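Local coordinates for N2152 (Neocallimastix frontalis, PDB 5U22), which probably hydrolyses rare arabinosyl-containing substrates as a family 39 glycoside hydrolase built from a TIM barrel and a beta sandwich, at residues A69-G74 and V99-A104; D83-A88 and T137-N142. All blocks are in the same frame, centred on the assembly; numbering follows the deposited sequence.

Contact 1. Residues A69-G74 and V99-A104; sequences APARAG and VTIELA
Ala-69 and Glu-102 meet through their main chains, and the bonds around them show how a parallel strand pair is sealed at the end near a bound ligand. Ala-69 N donates to Thr-100 O at 3.0 Å, and Ala-69 O takes Glu-102 N at 2.9 Å, both running nearly head-on to the carbonyl. The third bond differs: Ala-71 N reaches Glu-102 O at 3.0 Å from above the carbonyl plane, 55° out of it, as the chain leaves strand 66-70.

The tight part of the contact is apolar, on the Ala-69 and Ile-101 side and continuing past the strand end at Ala-71. Ala-71 CB sits 3.6 Å from Ile-101 CG2 and 3.9 Å from Leu-103 CD2, while Ala-69 CB meets Val-99 CG2 at 3.9 Å. With CG1 of Ile-101 beside the backbone N (chi1 -61°), CG2 stands anti to that N and faces Ala-71, and CG1 leads the rest of the side chain away. Helices 84-91 and 117-134 pack over this side, with Val-84 on Ala-69 and Phe-127 on Ala-71.

Pro-70 and Glu-102 occupy the other face. There Glu-102, its CG anti to the backbone N (chi1 -172°), points its extended chain off the face shared with Pro-70, leaving chiefly CB against 69-74, 3.5 Å from Ala-69 O. Beyond Ala-71 the two chains part; Arg-72 is partly exposed and makes a salt bridge with Asp-130 instead.

Strands 66-70 and 98-102 with helix 84-91 form a beta-alpha-beta unit of the barrel. The side chain of Glu-102 comes within about 5 Å of a bound bis-tris molecule and lies close to Asp-105, His-44 and Asn-146. The chemistry is thus divided: apolar packing and backbone bonds fix the strand, consistent with an acidic group turned toward the pocket that holds the bis-tris.

Contact 2. Residues D83-A88 and T137-N142; sequences DVIKVA and TNFYGN
Phe-139 and Ala-88 bury more surface here than any other residues, the phenyl ring meeting the small methyl of the helix. Ala-88 CB lies 3.5 Å from CE1 of Phe-139, approaching the ring obliquely. Along the ring's edge, and near its plane, Val-84 O stands 4.0 Å from the same Phe-139 CE1, while CG1 of Ile-85 comes obliquely within 4.3 Å of Phe-139 CZ. The ring thus spans one turn of helix, from Val-84 to Ala-88, and its other neighbours include Ile-101 and Lys-131.

This is the packing expected of a TIM barrel, in which outer helices run roughly against the inner strands: helix 84-91 and strand 139-143 make 159° between their segment directions, with axes 10.6 Å apart. Strand 98-102 lies between strands 66-70 and 139-143 in the sheet, so the ring reaches past it to the helix that follows strand 66-70.

Asn-138, just ahead of the strand, adds a polar grip. Its CG sits between the backbone N and the carbonyl carbon (chi1 57°), which brings the amide to Ala-88. ND2 of Asn-138 donates to Ala-88 O at 2.9 Å along a nearly straight line (171°), the acceptor lying almost in the amide plane. OD1 of Asn-138 faces Ala-88 CB at 3.5 Å and, although buried, has no polar partner in the model. An alanine here is likely to leave Ala-88 O without this donor and open a gap beside the Ala-88 methyl.

How the contacts relate
Followed from the N terminus, the chain leaves strand 66-70 through 69-74, returns through helix 84-91, entered at 83-88, runs again in the original direction along strand 98-102 at 99-104, and reaches strand 139-143 at 137-142 after helix 117-134. Contact 1 closes the beta-alpha-beta unit 66-70, 84-91, 98-102, with 24 residues between its segments. Contact 2 begins inside that unit and closes beyond it, 48 residues on, so the two cross rather than nest. They also touch directly: Val-99 O lies 2.9 Å from Tyr-140 N, a probable hydrogen bond, and Pro-70 O packs against Val-84 CB. Together they tie three consecutive barrel strands to the helix between the first two.

Contact 1. Residues A69-G74 and V99-A104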
loop_
_atom_site.group_PDB
_atom_site.type_symbol
_atom_site.label_atom_id
_atom_site.label_comp_id
_atom_site.label_asym_id
_atom_site.label_seq_id
_atom_site.Cartn_x
_atom_site.Cartn_y
_atom_site.Cartn_z
ATOM N N ALA A 69 -8.655 0.483 9.024
ATOM C CA ALA A 69 -8.976 0.351 10.437
ATOM C C ALA A 69 -10.338 -0.305 10.571
ATOM O O ALA A 69 -11.166 -0.201 9.658
ATOM C CB ALA A 69 -8.966 1.718 11.147
ATOM N N PRO A 70 -10.598 -0.980 11.692
ATOM C CA PRO A 70 -11.905 -1.612 11.901
ATOM C C PRO A 70 -12.996 -0.587 12.155
ATOM O O PRO A 70 -12.779 0.431 12.814
ATOM C CB PRO A 70 -11.677 -2.470 13.151
ATOM C CG PRO A 70 -10.573 -1.716 13.908
ATOM C CD PRO A 70 -9.658 -1.259 12.797
ATOM N N ALA A 71 -14.206 -0.890 11.665
ATOM C CA ALA A 71 -15.329 0.016 11.896
ATOM C C ALA A 71 -15.647 0.150 13.384
ATOM O O ALA A 71 -16.089 1.217 13.829
ATOM C CB ALA A 71 -16.567 -0.459 11.121
ATOM N N ARG A 72 -15.441 -0.918 14.164
ATOM C CA ARG A 72 -15.616 -0.897 15.609
ATOM C C ARG A 72 -14.461 -1.637 16.266
ATOM O O ARG A 72 -13.861 -2.532 15.670
ATOM C CB ARG A 72 -16.933 -1.551 16.037
ATOM C CG ARG A 72 -18.171 -0.894 15.484
ATOM C CD ARG A 72 -18.380 0.501 16.061
ATOM N NE ARG A 72 -19.778 0.903 15.963
ATOM C CZ ARG A 72 -20.246 2.136 16.161
ATOM N NH1 ARG A 72 -19.439 3.149 16.449
ATOM N NH2 ARG A 72 -21.551 2.353 16.074
ATOM N N ALA A 73 -14.149 -1.254 17.499
ATOM C CA ALA A 73 -13.144 -1.953 18.284
ATOM C C ALA A 73 -13.632 -2.076 19.721
ATOM O O ALA A 73 -14.485 -1.308 20.176
ATOM C CB ALA A 73 -11.787 -1.230 18.245
ATOM N N GLY A 74 -13.059 -3.028 20.446
ATOM C CA GLY A 74 -13.420 -3.174 21.843
ATOM C C GLY A 74 -14.288 -4.381 22.123
ATOM O O GLY A 74 -14.206 -5.394 21.424
ATOM N N VAL A 99 -8.674 6.925 5.483
ATOM C CA VAL A 99 -8.653 5.632 6.160
ATOM C C VAL A 99 -9.842 4.791 5.705
ATOM O O VAL A 99 -10.975 5.281 5.621
ATOM C CB VAL A 99 -8.622 5.787 7.694
ATOM C CG1 VAL A 99 -9.813 6.618 8.209
ATOM C CG2 VAL A 99 -8.566 4.423 8.350
ATOM N N THR A 100 -9.568 3.527 5.396
ATOM C CA THR A 100 -10.580 2.572 4.961
ATOM C C THR A 100 -11.359 2.061 6.169
ATOM O O THR A 100 -10.765 1.695 7.188
ATOM C CB THR A 100 -9.902 1.397 4.253
ATOM O OG1 THR A 100 -9.168 1.869 3.113
ATOM C CG2 THR A 100 -10.919 0.342 3.819
ATOM N N ILE A 101 -12.687 2.011 6.047
ATOM C CA ILE A 101 -13.554 1.440 7.079
ATOM C C ILE A 101 -13.752 -0.050 6.814
ATOM O O ILE A 101 -14.482 -0.430 5.896
ATOM C CB ILE A 101 -14.908 2.149 7.117
ATOM C CG1 ILE A 101 -14.715 3.628 7.440
ATOM C CG2 ILE A 101 -15.822 1.467 8.135
ATOM C CD1 ILE A 101 -15.915 4.499 7.116
ATOM N N GLU A 102 -13.176 -0.899 7.662
ATOM C CA GLU A 102 -13.326 -2.357 7.523
ATOM C C GLU A 102 -14.531 -2.804 8.348
ATOM O O GLU A 102 -14.432 -3.062 9.547
ATOM C CB GLU A 102 -12.054 -3.072 7.963
ATOM C CG GLU A 102 -12.049 -4.588 7.657
ATOM C CD GLU A 102 -10.958 -5.343 8.420
ATOM O OE1 GLU A 102 -10.420 -4.783 9.399
ATOM O OE2 GLU A 102 -10.647 -6.493 8.044
ATOM N N LEU A 103 -15.692 -2.897 7.699
ATOM C CA LEU A 103 -16.917 -3.211 8.431
ATOM C C LEU A 103 -16.887 -4.609 9.038
ATOM O O LEU A 103 -17.529 -4.838 10.069
ATOM C CB LEU A 103 -18.132 -3.073 7.506
ATOM C CG LEU A 103 -18.456 -1.666 6.999
ATOM C CD1 LEU A 103 -19.485 -1.712 5.864
ATOM C CD2 LEU A 103 -18.984 -0.824 8.142
ATOM N N ALA A 104 -16.167 -5.555 8.416
ATOM C CA ALA A 104 -16.171 -6.933 8.909
ATOM C C ALA A 104 -15.755 -7.007 10.369
ATOM O O ALA A 104 -16.249 -7.859 11.117
ATOM C CB ALA A 104 -15.241 -7.809 8.063
#

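Contact 2. Residues D83-A88 and T137-N142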
loop_
_atom_site.group_PDB
_atom_site.type_symbol
_atom_site.label_atom_id
_atom_site.label_comp_id
_atom_site.label_asym_id
_atom_site.label_seq_id
_atom_site.Cartn_x
_atom_site.Cartn_y
_atom_site.Cartn_z
ATOM N N ASP A 83 -10.360 1.807 16.502
ATOM C CA ASP A 83 -11.614 2.419 16.071
ATOM C C ASP A 83 -11.380 3.422 14.948
ATOM O O ASP A 83 -10.603 4.366 15.098
ATOM C CB ASP A 83 -12.290 3.097 17.259
ATOM C CG ASP A 83 -13.596 3.769 16.880
ATOM O OD1 ASP A 83 -13.554 4.942 16.456
ATOM O OD2 ASP A 83 -14.660 3.129 17.021
ATOM N N VAL A 84 -12.061 3.209 13.818
ATOM C CA VAL A 84 -11.758 3.987 12.621
ATOM C C VAL A 84 -12.159 5.445 12.787
ATOM O O VAL A 84 -11.534 6.327 12.193
ATOM C CB VAL A 84 -12.429 3.362 11.387
ATOM C CG1 VAL A 84 -13.967 3.515 11.459
ATOM C CG2 VAL A 84 -11.852 3.970 10.084
ATOM N N ILE A 85 -13.187 5.737 13.586
ATOM C CA ILE A 85 -13.551 7.139 13.768
ATOM C C ILE A 85 -12.470 7.868 14.558
ATOM O O ILE A 85 -12.100 9.002 14.223
ATOM C CB ILE A 85 -14.939 7.264 14.426
ATOM C CG1 ILE A 85 -16.012 6.797 13.437
ATOM C CG2 ILE A 85 -15.190 8.713 14.838
ATOM C CD1 ILE A 85 -17.426 6.858 13.965
ATOM N N LYS A 86 -11.938 7.227 15.605
ATOM C CA LYS A 86 -10.808 7.796 16.330
ATOM C C LYS A 86 -9.572 7.893 15.446
ATOM O O LYS A 86 -8.807 8.859 15.542
ATOM C CB LYS A 86 -10.491 6.969 17.581
ATOM C CG LYS A 86 -11.598 6.924 18.644
ATOM C CD LYS A 86 -12.365 8.251 18.753
ATOM C CE LYS A 86 -11.576 9.348 19.459
ATOM N NZ LYS A 86 -11.835 10.696 18.855
ATOM N N VAL A 87 -9.348 6.898 14.584
ATOM C CA VAL A 87 -8.167 6.937 13.723
ATOM C C VAL A 87 -8.301 8.053 12.697
ATOM O O VAL A 87 -7.348 8.809 12.445
ATOM C CB VAL A 87 -7.954 5.566 13.055
ATOM C CG1 VAL A 87 -6.878 5.650 11.975
ATOM C CG2 VAL A 87 -7.576 4.531 14.102
ATOM N N ALA A 88 -9.493 8.183 12.094
ATOM C CA ALA A 88 -9.741 9.269 11.153
ATOM C C ALA A 88 -9.519 10.629 11.803
ATOM O O ALA A 88 -9.017 11.556 11.156
ATOM C CB ALA A 88 -11.161 9.167 10.592
ATOM N N THR A 137 -14.896 13.555 6.910
ATOM C CA THR A 137 -15.040 13.094 5.535
ATOM C C THR A 137 -13.721 12.562 4.982
ATOM O O THR A 137 -13.575 12.443 3.766
ATOM C CB THR A 137 -15.578 14.210 4.633
ATOM O OG1 THR A 137 -14.786 15.394 4.814
ATOM C CG2 THR A 137 -17.040 14.515 4.960
ATOM N N ASN A 138 -12.748 12.242 5.842
ATOM C CA ASN A 138 -11.502 11.658 5.359
ATOM C C ASN A 138 -11.518 10.134 5.390
ATOM O O ASN A 138 -10.459 9.502 5.510
ATOM C CB ASN A 138 -10.303 12.210 6.137
ATOM C CG ASN A 138 -10.397 11.985 7.635
ATOM O OD1 ASN A 138 -11.468 11.718 8.174
ATOM N ND2 ASN A 138 -9.260 12.104 8.321
ATOM N N PHE A 139 -12.692 9.523 5.279
ATOM C CA PHE A 139 -12.748 8.091 5.060
ATOM C C PHE A 139 -12.580 7.792 3.578
ATOM O O PHE A 139 -13.009 8.560 2.711
ATOM C CB PHE A 139 -14.068 7.510 5.567
ATOM C CG PHE A 139 -14.366 7.859 6.989
ATOM C CD1 PHE A 139 -13.736 7.194 8.028
ATOM C CD2 PHE A 139 -15.280 8.864 7.290
ATOM C CE1 PHE A 139 -14.024 7.510 9.352
ATOM C CE2 PHE A 139 -15.558 9.198 8.600
ATOM C CZ PHE A 139 -14.930 8.515 9.637
ATOM N N TYR A 140 -11.919 6.673 3.302
ATOM C CA TYR A 140 -11.678 6.208 1.943
ATOM C C TYR A 140 -12.899 5.510 1.364
ATOM O O TYR A 140 -13.151 5.595 0.154
ATOM C CB TYR A 140 -10.493 5.252 1.970
ATOM C CG TYR A 140 -9.907 4.814 0.647
ATOM C CD1 TYR A 140 -9.423 5.736 -0.276
ATOM C CD2 TYR A 140 -9.777 3.460 0.352
ATOM C CE1 TYR A 140 -8.838 5.305 -1.470
ATOM C CE2 TYR A 140 -9.198 3.032 -0.826
ATOM C CZ TYR A 140 -8.740 3.951 -1.733
ATOM O OH TYR A 140 -8.154 3.496 -2.895
ATOM N N GLY A 141 -13.640 4.810 2.207
ATOM C CA GLY A 141 -14.840 4.122 1.772
ATOM C C GLY A 141 -15.274 3.135 2.829
ATOM O O GLY A 141 -14.580 2.906 3.824
ATOM N N ASN A 142 -16.462 2.576 2.607
ATOM C CA ASN A 142 -16.998 1.485 3.419
ATOM C C ASN A 142 -16.636 0.152 2.773
ATOM O O ASN A 142 -17.106 -0.156 1.674
ATOM C CB ASN A 142 -18.522 1.578 3.545
ATOM C CG ASN A 142 -18.987 2.802 4.309
ATOM O OD1 ASN A 142 -19.932 3.490 3.900
ATOM N ND2 ASN A 142 -18.339 3.074 5.419
#